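PDB 3UN6: ABC transporter substrate-binding protein, which probably captures a solute for an ABC-type import system as its ligand-binding component, and carries bound zinc in the crystal. Local coordinates for residues M177-A180 with L181-R185; K266-R269 with D270-T273; M121-K124 with G125-L128; S247-K250 with M251-R254. One frame throughout, in Å; residues are numbered along the deposited sequence.

Contact 1: residues M177-A180 with L181-R185; sequences MPAA and LSEHR
A Schellman motif closes the short helix 177-182, and the carbonyls of its last turn set the contact between M177-A180 and L181-R185. Two ordinary helical bonds come first: L181 N to M177 O, and S182 N to P178 O at 2.9 Å and an almost straight 176°. E183 N still reaches A179 O, although E183 itself has left helical backbone angles. R185 N donates to A180 O at 2.8 Å, nearly head-on to the carbonyl, while inside this loop H184 N bonds to L181 O at 2.9 Å. H184 is the C' residue and takes a positive phi of 54°, a role more often given to glycine.

Beyond the reversal, R185 runs back along the helix end. With CG lying opposite the carbonyl carbon (chi1 -51°) and the chain extended as far as NE, its CD passes 4.1 Å from A180 CA. R185 NH2 forms a salt bridge with E183 OE1 at 3.0 Å, met from above the carboxylate plane. E183 meanwhile folds over the A179 carbonyl, its CG 3.3 Å from A179 O. A179 CB lies 4.0 Å from E183 OE2.

P178 suits the first turn of the helix, where its missing N-H costs no bond. M177, a selenomethionine whose side chain is about 6 Å from a bound zinc ion, and L181 turn to the buried side, against Y189 of strand 188-192. The six-to-one and five-to-two pair of backbone bonds is the signature of a Schellman C-cap, here between a helix and the next strand.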
loop_
_atom_site.group_PDB
_atom_site.type_symbol
_atom_site.label_atom_id
_atom_site.label_comp_id
_atom_site.label_asym_id
_atom_site.label_seq_id
_atom_site.Cartn_x
_atom_site.Cartn_y
_atom_site.Cartn_z
HETATM N N MSE A 177 -14.622 5.390 0.519
HETATM C CA MSE A 177 -15.219 4.225 -0.139
HETATM C C MSE A 177 -16.438 3.617 0.553
HETATM O O MSE A 177 -17.424 3.311 -0.117
HETATM C CB MSE A 177 -14.143 3.186 -0.446
HETATM C CG MSE A 177 -13.172 3.694 -1.531
HETATM SE SE MSE A 177 -11.758 2.459 -1.797
HETATM C CE MSE A 177 -10.617 3.538 -3.047
ATOM N N PRO A 178 -16.398 3.459 1.887
ATOM C CA PRO A 178 -17.578 2.890 2.568
ATOM C C PRO A 178 -18.863 3.678 2.337
ATOM O O PRO A 178 -19.900 3.087 2.071
ATOM C CB PRO A 178 -17.185 2.933 4.047
ATOM C CG PRO A 178 -15.731 2.800 4.032
ATOM C CD PRO A 178 -15.260 3.578 2.809
ATOM N N ALA A 179 -18.794 4.998 2.422
ATOM C CA ALA A 179 -19.967 5.835 2.197
ATOM C C ALA A 179 -20.428 5.747 0.747
ATOM O O ALA A 179 -21.640 5.678 0.471
ATOM C CB ALA A 179 -19.666 7.286 2.580
ATOM N N ALA A 180 -19.472 5.764 -0.183
ATOM C CA ALA A 180 -19.792 5.664 -1.613
ATOM C C ALA A 180 -20.503 4.343 -1.933
ATOM O O ALA A 180 -21.399 4.295 -2.789
ATOM C CB ALA A 180 -18.543 5.817 -2.462
ATOM N N LEU A 181 -20.089 3.281 -1.248
ATOM C CA LEU A 181 -20.686 1.949 -1.404
ATOM C C LEU A 181 -22.093 1.908 -0.798
ATOM O O LEU A 181 -23.051 1.578 -1.496
ATOM C CB LEU A 181 -19.801 0.873 -0.734
ATOM C CG LEU A 181 -20.186 -0.584 -0.961
ATOM C CD1 LEU A 181 -20.190 -0.878 -2.457
ATOM C CD2 LEU A 181 -19.249 -1.528 -0.227
ATOM N N SER A 182 -22.215 2.264 0.487
ATOM C CA SER A 182 -23.520 2.266 1.187
ATOM C C SER A 182 -24.574 3.097 0.485
ATOM O O SER A 182 -25.753 2.773 0.549
ATOM C CB SER A 182 -23.398 2.782 2.630
ATOM O OG SER A 182 -22.753 1.840 3.480
ATOM N N GLU A 183 -24.155 4.178 -0.164
ATOM C CA GLU A 183 -25.095 5.058 -0.864
ATOM C C GLU A 183 -25.189 4.746 -2.365
ATOM O O GLU A 183 -25.676 5.565 -3.149
ATOM C CB GLU A 183 -24.730 6.522 -0.613
ATOM C CG GLU A 183 -24.712 6.867 0.887
ATOM C CD GLU A 183 -24.356 8.324 1.173
ATOM O OE1 GLU A 183 -25.070 9.226 0.674
ATOM O OE2 GLU A 183 -23.385 8.564 1.931
ATOM N N HIS A 184 -24.719 3.552 -2.741
ATOM C CA HIS A 184 -24.809 3.026 -4.113
ATOM C C HIS A 184 -24.268 3.873 -5.241
ATOM O O HIS A 184 -24.844 3.898 -6.319
ATOM C CB HIS A 184 -26.256 2.659 -4.422
ATOM C CG HIS A 184 -26.704 1.407 -3.747
ATOM N ND1 HIS A 184 -27.041 1.360 -2.412
ATOM C CD2 HIS A 184 -26.871 0.151 -4.221
ATOM C CE1 HIS A 184 -27.389 0.127 -2.089
ATOM N NE2 HIS A 184 -27.298 -0.625 -3.171
ATOM N N ARG A 185 -23.166 4.561 -5.007
ATOM C CA ARG A 185 -22.535 5.337 -6.071
ATOM C C ARG A 185 -21.576 4.396 -6.798
ATOM O O ARG A 185 -21.160 4.666 -7.914
ATOM C CB ARG A 185 -21.787 6.530 -5.504
ATOM C CG ARG A 185 -22.624 7.376 -4.560
ATOM C CD ARG A 185 -21.786 8.437 -3.843
ATOM N NE ARG A 185 -22.545 9.036 -2.743
ATOM C CZ ARG A 185 -23.174 10.206 -2.783
ATOM N NH1 ARG A 185 -23.122 10.978 -3.858
ATOM N NH2 ARG A 185 -23.841 10.622 -1.717
#

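Contact 2: residues K266-R269 with D270-T273; sequences KQSR and DVLT. With PO4 (phosphate ion), chain D.
S268 and D270 meet at the N-terminus of helix 269-277, with S268 in the N-cap position; Q267, just before it, packs against the first turn. The polar contacts centre on the cap. S268 OG donates to D270 OD2 at 2.6 Å, approaching from above the carboxylate plane. D270 can offer this oxygen because its CG sits between the backbone N and the carbonyl carbon (chi1 59°), folding the carboxylate back toward the cap. K201 of helix 195-201 adds a salt bridge to D270 OD2 and a hydrogen bond to S268 OG, so a lysine from another helix ties into the same corner. R269 NH1 forms a salt bridge with D259 on helix 254-264.

The apolar contacts involve Q267 and L272, whose side chains cross at about a right angle. Q267 CB lies 3.6 Å from L272 CG, so the aliphatic part of the glutamine serves as a hydrophobic cover for the leucine.

K266 faces away from the helix, and its NZ donates to phosphate O1 at 3.0 Å; K71 also binds this ion, which probably came from the crystallisation liquor.

Backbone bonds start the helix, L272 N donating to S268 O at 3.1 Å. The R269 carbonyl takes two donors from one residue: T273 N at 2.8 Å and T273 OG1 at 2.7 Å reach R269 O from opposite faces of its plane.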
loop_
_atom_site.group_PDB
_atom_site.type_symbol
_atom_site.label_atom_id
_atom_site.label_comp_id
_atom_site.label_asym_id
_atom_site.label_seq_id
_atom_site.Cartn_x
_atom_site.Cartn_y
_atom_site.Cartn_z
ATOM N N LYS A 266 -7.451 5.652 13.561
ATOM C CA LYS A 266 -8.815 5.942 13.972
ATOM C C LYS A 266 -9.738 4.797 13.543
ATOM O O LYS A 266 -10.606 4.970 12.674
ATOM C CB LYS A 266 -9.324 7.279 13.386
ATOM C CG LYS A 266 -8.719 8.507 14.036
ATOM C CD LYS A 266 -9.296 9.814 13.501
ATOM C CE LYS A 266 -8.898 10.044 12.040
ATOM N NZ LYS A 266 -9.350 11.359 11.483
ATOM N N GLN A 267 -9.540 3.637 14.162
ATOM C CA GLN A 267 -10.347 2.457 13.917
ATOM C C GLN A 267 -10.446 1.691 15.222
ATOM O O GLN A 267 -9.577 1.804 16.090
ATOM C CB GLN A 267 -9.683 1.532 12.867
ATOM C CG GLN A 267 -9.323 2.214 11.528
ATOM C CD GLN A 267 -10.540 2.685 10.755
ATOM O OE1 GLN A 267 -11.666 2.296 11.062
ATOM N NE2 GLN A 267 -10.313 3.519 9.731
ATOM N N SER A 268 -11.492 0.899 15.350
ATOM C CA SER A 268 -11.659 0.068 16.535
ATOM C C SER A 268 -10.765 -1.178 16.446
ATOM O O SER A 268 -10.241 -1.530 15.375
ATOM C CB SER A 268 -13.109 -0.358 16.680
ATOM O OG SER A 268 -13.567 -0.930 15.482
ATOM N N ARG A 269 -10.637 -1.885 17.576
ATOM C CA ARG A 269 -9.806 -3.068 17.654
ATOM C C ARG A 269 -10.376 -4.206 16.784
ATOM O O ARG A 269 -9.624 -4.969 16.169
ATOM C CB ARG A 269 -9.660 -3.505 19.116
ATOM C CG ARG A 269 -8.637 -4.590 19.303
ATOM C CD ARG A 269 -8.468 -5.034 20.760
ATOM N NE ARG A 269 -7.376 -6.004 20.790
ATOM C CZ ARG A 269 -6.086 -5.694 20.843
ATOM N NH1 ARG A 269 -5.684 -4.422 20.930
ATOM N NH2 ARG A 269 -5.184 -6.661 20.813
ATOM N N ASP A 270 -11.696 -4.323 16.715
ATOM C CA ASP A 270 -12.261 -5.393 15.888
ATOM C C ASP A 270 -11.952 -5.187 14.408
ATOM O O ASP A 270 -11.620 -6.139 13.735
ATOM C CB ASP A 270 -13.752 -5.584 16.121
ATOM C CG ASP A 270 -14.558 -4.343 15.835
ATOM O OD1 ASP A 270 -15.706 -4.268 16.333
ATOM O OD2 ASP A 270 -14.058 -3.440 15.128
ATOM N N VAL A 271 -12.086 -3.956 13.914
ATOM C CA VAL A 271 -11.738 -3.640 12.527
ATOM C C VAL A 271 -10.249 -3.874 12.255
ATOM O O VAL A 271 -9.902 -4.364 11.193
ATOM C CB VAL A 271 -12.122 -2.184 12.159
ATOM C CG1 VAL A 271 -11.373 -1.678 10.887
ATOM C CG2 VAL A 271 -13.638 -2.085 12.006
ATOM N N LEU A 272 -9.384 -3.558 13.223
ATOM C CA LEU A 272 -7.937 -3.677 13.019
ATOM C C LEU A 272 -7.417 -5.120 13.205
ATOM O O LEU A 272 -6.395 -5.486 12.611
ATOM C CB LEU A 272 -7.177 -2.666 13.890
ATOM C CG LEU A 272 -7.427 -1.202 13.482
ATOM C CD1 LEU A 272 -6.929 -0.277 14.568
ATOM C CD2 LEU A 272 -6.778 -0.868 12.111
ATOM N N THR A 273 -8.129 -5.923 14.000
ATOM C CA THR A 273 -7.793 -7.346 14.152
ATOM C C THR A 273 -8.067 -8.036 12.816
ATOM O O THR A 273 -7.232 -8.780 12.309
ATOM C CB THR A 273 -8.593 -7.988 15.277
ATOM O OG1 THR A 273 -8.252 -7.322 16.496
ATOM C CG2 THR A 273 -8.243 -9.473 15.410
HETATM P P PO4 D . -6.877 13.923 12.952
HETATM O O1 PO4 D . -8.094 13.233 13.526
HETATM O O2 PO4 D . -5.635 13.330 13.565
HETATM O O3 PO4 D . -6.828 13.712 11.461
HETATM O O4 PO4 D . -6.954 15.392 13.294
#

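Contact 3: residues M121-K124 with G125-L128; sequences MGQK and GMHL
Q123 and M126, a selenomethionine, lay their side chains obliquely across each other where strand 112-122 runs out into a loop. M126 sends CG away from its own backbone N (chi1 -173°) and stays extended until the last torsion, chi3 -74°, which bends the chain and swings the methyl over the glutamine. There M126 CE lies 3.6 Å from Q123 CB and 3.5 Å from Q123 OE1. Its selenium reaches back to the strand, 4.2 Å from G122 CA, where the lack of a side chain admits so large an atom. Q123 is extended beyond CG, and this carries its amide to I186, whose carbonyl accepts from NE2.

The backbone beneath makes a type II beta turn from Q123 to M126, closed by M126 N to Q123 O at 3.2 Å. K124 and G125 occupy its corners. G125 has a phi of 71°, an angle glycine adopts easily. K124, fully extended from CG onward, carries its ammonium away from the turn, a fitting place for a charge at an exposed corner.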
loop_
_atom_site.group_PDB
_atom_site.type_symbol
_atom_site.label_atom_id
_atom_site.label_comp_id
_atom_site.label_asym_id
_atom_site.label_seq_id
_atom_site.Cartn_x
_atom_site.Cartn_y
_atom_site.Cartn_z
HETATM N N MSE A 121 -14.297 -5.377 -2.252
HETATM C CA MSE A 121 -15.585 -5.315 -1.572
HETATM C C MSE A 121 -16.710 -5.132 -2.571
HETATM O O MSE A 121 -16.515 -4.555 -3.623
HETATM C CB MSE A 121 -15.628 -4.103 -0.632
HETATM C CG MSE A 121 -14.491 -4.063 0.359
HETATM SE SE MSE A 121 -14.617 -5.523 1.617
HETATM C CE MSE A 121 -16.260 -4.942 2.521
ATOM N N GLY A 122 -17.875 -5.662 -2.238
ATOM C CA GLY A 122 -19.069 -5.508 -3.053
ATOM C C GLY A 122 -20.195 -5.071 -2.143
ATOM O O GLY A 122 -20.043 -5.068 -0.915
ATOM N N GLN A 123 -21.324 -4.705 -2.733
ATOM C CA GLN A 123 -22.486 -4.296 -1.962
ATOM C C GLN A 123 -22.980 -5.471 -1.151
ATOM O O GLN A 123 -22.716 -6.629 -1.492
ATOM C CB GLN A 123 -23.622 -3.838 -2.887
ATOM C CG GLN A 123 -23.321 -2.557 -3.612
ATOM C CD GLN A 123 -24.375 -2.209 -4.650
ATOM O OE1 GLN A 123 -25.360 -2.927 -4.802
ATOM N NE2 GLN A 123 -24.168 -1.097 -5.374
ATOM N N LYS A 124 -23.723 -5.153 -0.098
ATOM C CA LYS A 124 -24.326 -6.126 0.782
ATOM C C LYS A 124 -25.092 -7.200 0.011
ATOM O O LYS A 124 -25.876 -6.883 -0.887
ATOM C CB LYS A 124 -25.292 -5.373 1.694
ATOM C CG LYS A 124 -26.131 -6.204 2.617
ATOM C CD LYS A 124 -27.136 -5.298 3.320
ATOM C CE LYS A 124 -27.954 -6.037 4.351
ATOM N NZ LYS A 124 -28.849 -5.092 5.079
ATOM N N GLY A 125 -24.851 -8.469 0.355
ATOM C CA GLY A 125 -25.544 -9.621 -0.267
ATOM C C GLY A 125 -25.214 -9.982 -1.718
ATOM O O GLY A 125 -25.865 -10.849 -2.315
HETATM N N MSE A 126 -24.213 -9.331 -2.293
HETATM C CA MSE A 126 -23.811 -9.597 -3.667
HETATM C C MSE A 126 -22.976 -10.878 -3.698
HETATM O O MSE A 126 -22.273 -11.179 -2.750
HETATM C CB MSE A 126 -23.020 -8.396 -4.185
HETATM C CG MSE A 126 -22.655 -8.403 -5.631
HETATM SE SE MSE A 126 -21.830 -6.665 -6.033
HETATM C CE MSE A 126 -23.458 -5.584 -6.017
ATOM N N HIS A 127 -23.095 -11.642 -4.778
ATOM C CA HIS A 127 -22.328 -12.872 -4.939
ATOM C C HIS A 127 -21.478 -12.718 -6.189
ATOM O O HIS A 127 -21.884 -12.049 -7.131
ATOM C CB HIS A 127 -23.260 -14.073 -5.087
ATOM C CG HIS A 127 -24.320 -14.151 -4.031
ATOM N ND1 HIS A 127 -24.084 -14.664 -2.773
ATOM C CD2 HIS A 127 -25.627 -13.795 -4.051
ATOM C CE1 HIS A 127 -25.195 -14.611 -2.062
ATOM N NE2 HIS A 127 -26.147 -14.090 -2.814
ATOM N N LEU A 128 -20.300 -13.330 -6.204
ATOM C CA LEU A 128 -19.420 -13.245 -7.380
ATOM C C LEU A 128 -20.112 -13.690 -8.681
ATOM O O LEU A 128 -19.762 -13.205 -9.763
ATOM C CB LEU A 128 -18.129 -14.024 -7.155
ATOM C CG LEU A 128 -17.159 -13.266 -6.262
ATOM C CD1 LEU A 128 -15.999 -14.149 -5.805
ATOM C CD2 LEU A 128 -16.661 -12.023 -7.007
#

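Contact 4: residues S247-K250 with M251-R254; sequences SGFK and MNDR
M251 and S247 form the close-packed side of a helix C-terminus, where helix 234-250 gives way to the short link before helix 254-264. M251 N donates to S247 O at 3.0 Å, the last full helical bond. In the selenomethionine side chain, chi1 (-69°) sets CG 3.2 Å from S247 O, and the bends at chi2 and chi3 then turn the selenium end inward toward N49 of helix 48-58 and Y281. A flexible, unbranched chain suits such a curved path. S247 is small enough to lie against helix 48-58, and its OG bonds to the D243 carbonyl one turn back; G248 presents no side chain in this buried turn.

K250, N252 and D253 lie on the solvent side, with F249 only partly exposed. F249 and N252 run side by side, with ring and amide planes 80° apart, yet F249 CD1 and N252 ND2 come no nearer than 4.1 Å. N252 N donates to F249 O at 3.2 Å from well above the carbonyl plane. A type I beta turn from K250 to D253 follows, its closing bond from D253 N to K250 O weak at 3.3 Å.

D253 then serves as N-cap of the next helix, its OD1 accepting from K255 N. The inner side combines the selenomethionine's apolar chain with satisfied polar atoms of S247, while the outer side relies on backbone bonds and a carboxylate whose negative charge should suit the helix N-terminus.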
loop_
_atom_site.group_PDB
_atom_site.type_symbol
_atom_site.label_atom_id
_atom_site.label_comp_id
_atom_site.label_asym_id
_atom_site.label_seq_id
_atom_site.Cartn_x
_atom_site.Cartn_y
_atom_site.Cartn_z
ATOM N N SER A 247 11.825 -3.976 12.545
ATOM C CA SER A 247 10.396 -3.787 12.817
ATOM C C SER A 247 9.529 -4.743 12.015
ATOM O O SER A 247 8.534 -5.278 12.523
ATOM C CB SER A 247 9.974 -2.343 12.523
ATOM O OG SER A 247 10.602 -1.453 13.432
ATOM N N GLY A 248 9.934 -4.966 10.772
ATOM C CA GLY A 248 9.220 -5.845 9.863
ATOM C C GLY A 248 9.052 -7.243 10.403
ATOM O O GLY A 248 8.004 -7.858 10.216
ATOM N N PHE A 249 10.069 -7.732 11.087
ATOM C CA PHE A 249 10.008 -9.062 11.699
ATOM C C PHE A 249 9.223 -9.046 13.009
ATOM O O PHE A 249 8.506 -9.993 13.299
ATOM C CB PHE A 249 11.405 -9.641 11.869
ATOM C CG PHE A 249 12.074 -9.962 10.553
ATOM C CD1 PHE A 249 11.758 -11.123 9.873
ATOM C CD2 PHE A 249 12.996 -9.091 9.989
ATOM C CE1 PHE A 249 12.358 -11.425 8.646
ATOM C CE2 PHE A 249 13.601 -9.373 8.765
ATOM C CZ PHE A 249 13.279 -10.550 8.091
ATOM N N LYS A 250 9.346 -7.982 13.794
ATOM C CA LYS A 250 8.517 -7.834 15.010
ATOM C C LYS A 250 7.013 -7.905 14.670
ATOM O O LYS A 250 6.206 -8.433 15.443
ATOM C CB LYS A 250 8.776 -6.477 15.684
ATOM C CG LYS A 250 9.792 -6.444 16.777
ATOM C CD LYS A 250 9.281 -7.194 18.015
ATOM C CE LYS A 250 10.116 -6.888 19.238
ATOM N NZ LYS A 250 11.571 -7.054 18.967
HETATM N N MSE A 251 6.668 -7.370 13.503
HETATM C CA MSE A 251 5.283 -7.277 13.030
HETATM C C MSE A 251 4.660 -8.585 12.576
HETATM O O MSE A 251 3.469 -8.615 12.246
HETATM C CB MSE A 251 5.184 -6.241 11.930
HETATM C CG MSE A 251 5.389 -4.807 12.413
HETATM SE SE MSE A 251 3.846 -4.060 13.414
HETATM C CE MSE A 251 2.628 -3.726 11.944
ATOM N N ASN A 252 5.451 -9.648 12.528
ATOM C CA ASN A 252 4.921 -10.977 12.230
ATOM C C ASN A 252 4.026 -11.429 13.368
ATOM O O ASN A 252 3.011 -12.097 13.155
ATOM C CB ASN A 252 6.043 -12.002 12.051
ATOM C CG ASN A 252 6.678 -11.937 10.682
ATOM O OD1 ASN A 252 6.019 -11.607 9.691
ATOM N ND2 ASN A 252 7.955 -12.312 10.606
ATOM N N ASP A 253 4.433 -11.103 14.589
ATOM C CA ASP A 253 3.631 -11.414 15.736
ATOM C C ASP A 253 2.338 -10.600 15.613
ATOM O O ASP A 253 2.374 -9.373 15.671
ATOM C CB ASP A 253 4.366 -11.041 17.013
ATOM C CG ASP A 253 3.484 -11.165 18.240
ATOM O OD1 ASP A 253 2.304 -11.524 18.067
ATOM O OD2 ASP A 253 3.950 -10.889 19.362
ATOM N N ARG A 254 1.205 -11.282 15.432
ATOM C CA ARG A 254 -0.099 -10.597 15.285
ATOM C C ARG A 254 -0.586 -9.729 16.428
ATOM O O ARG A 254 -1.289 -8.744 16.176
ATOM C CB ARG A 254 -1.239 -11.560 14.939
ATOM C CG ARG A 254 -1.708 -11.441 13.507
ATOM C CD ARG A 254 -0.844 -12.149 12.511
ATOM N NE ARG A 254 -1.322 -11.840 11.162
ATOM C CZ ARG A 254 -1.089 -12.582 10.088
ATOM N NH1 ARG A 254 -1.567 -12.203 8.912
ATOM N NH2 ARG A 254 -0.403 -13.710 10.183
#

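Overall arrangement
From the N terminus, contact 3 comes first: it makes the tight turn that leaves strand 112-122 for the loop toward strand 138-142. Contact 1 follows, ending helix 177-182 ahead of strand 188-192. Contact 4 joins helices 234-250 and 254-264, and contact 2 opens helix 269-277 after the loop from 254-264. All four are local and lie in series; none nests in or crosses another. Contacts 1 and 3 touch, L181 CD1 lying 3.7 Å from Q123 CG, and share one side of the molecule. Contact 4 is far away, its centre about 33 Å from that of contact 1, while contact 2 lies between, its nearest atoms about 6 Å from contact 4.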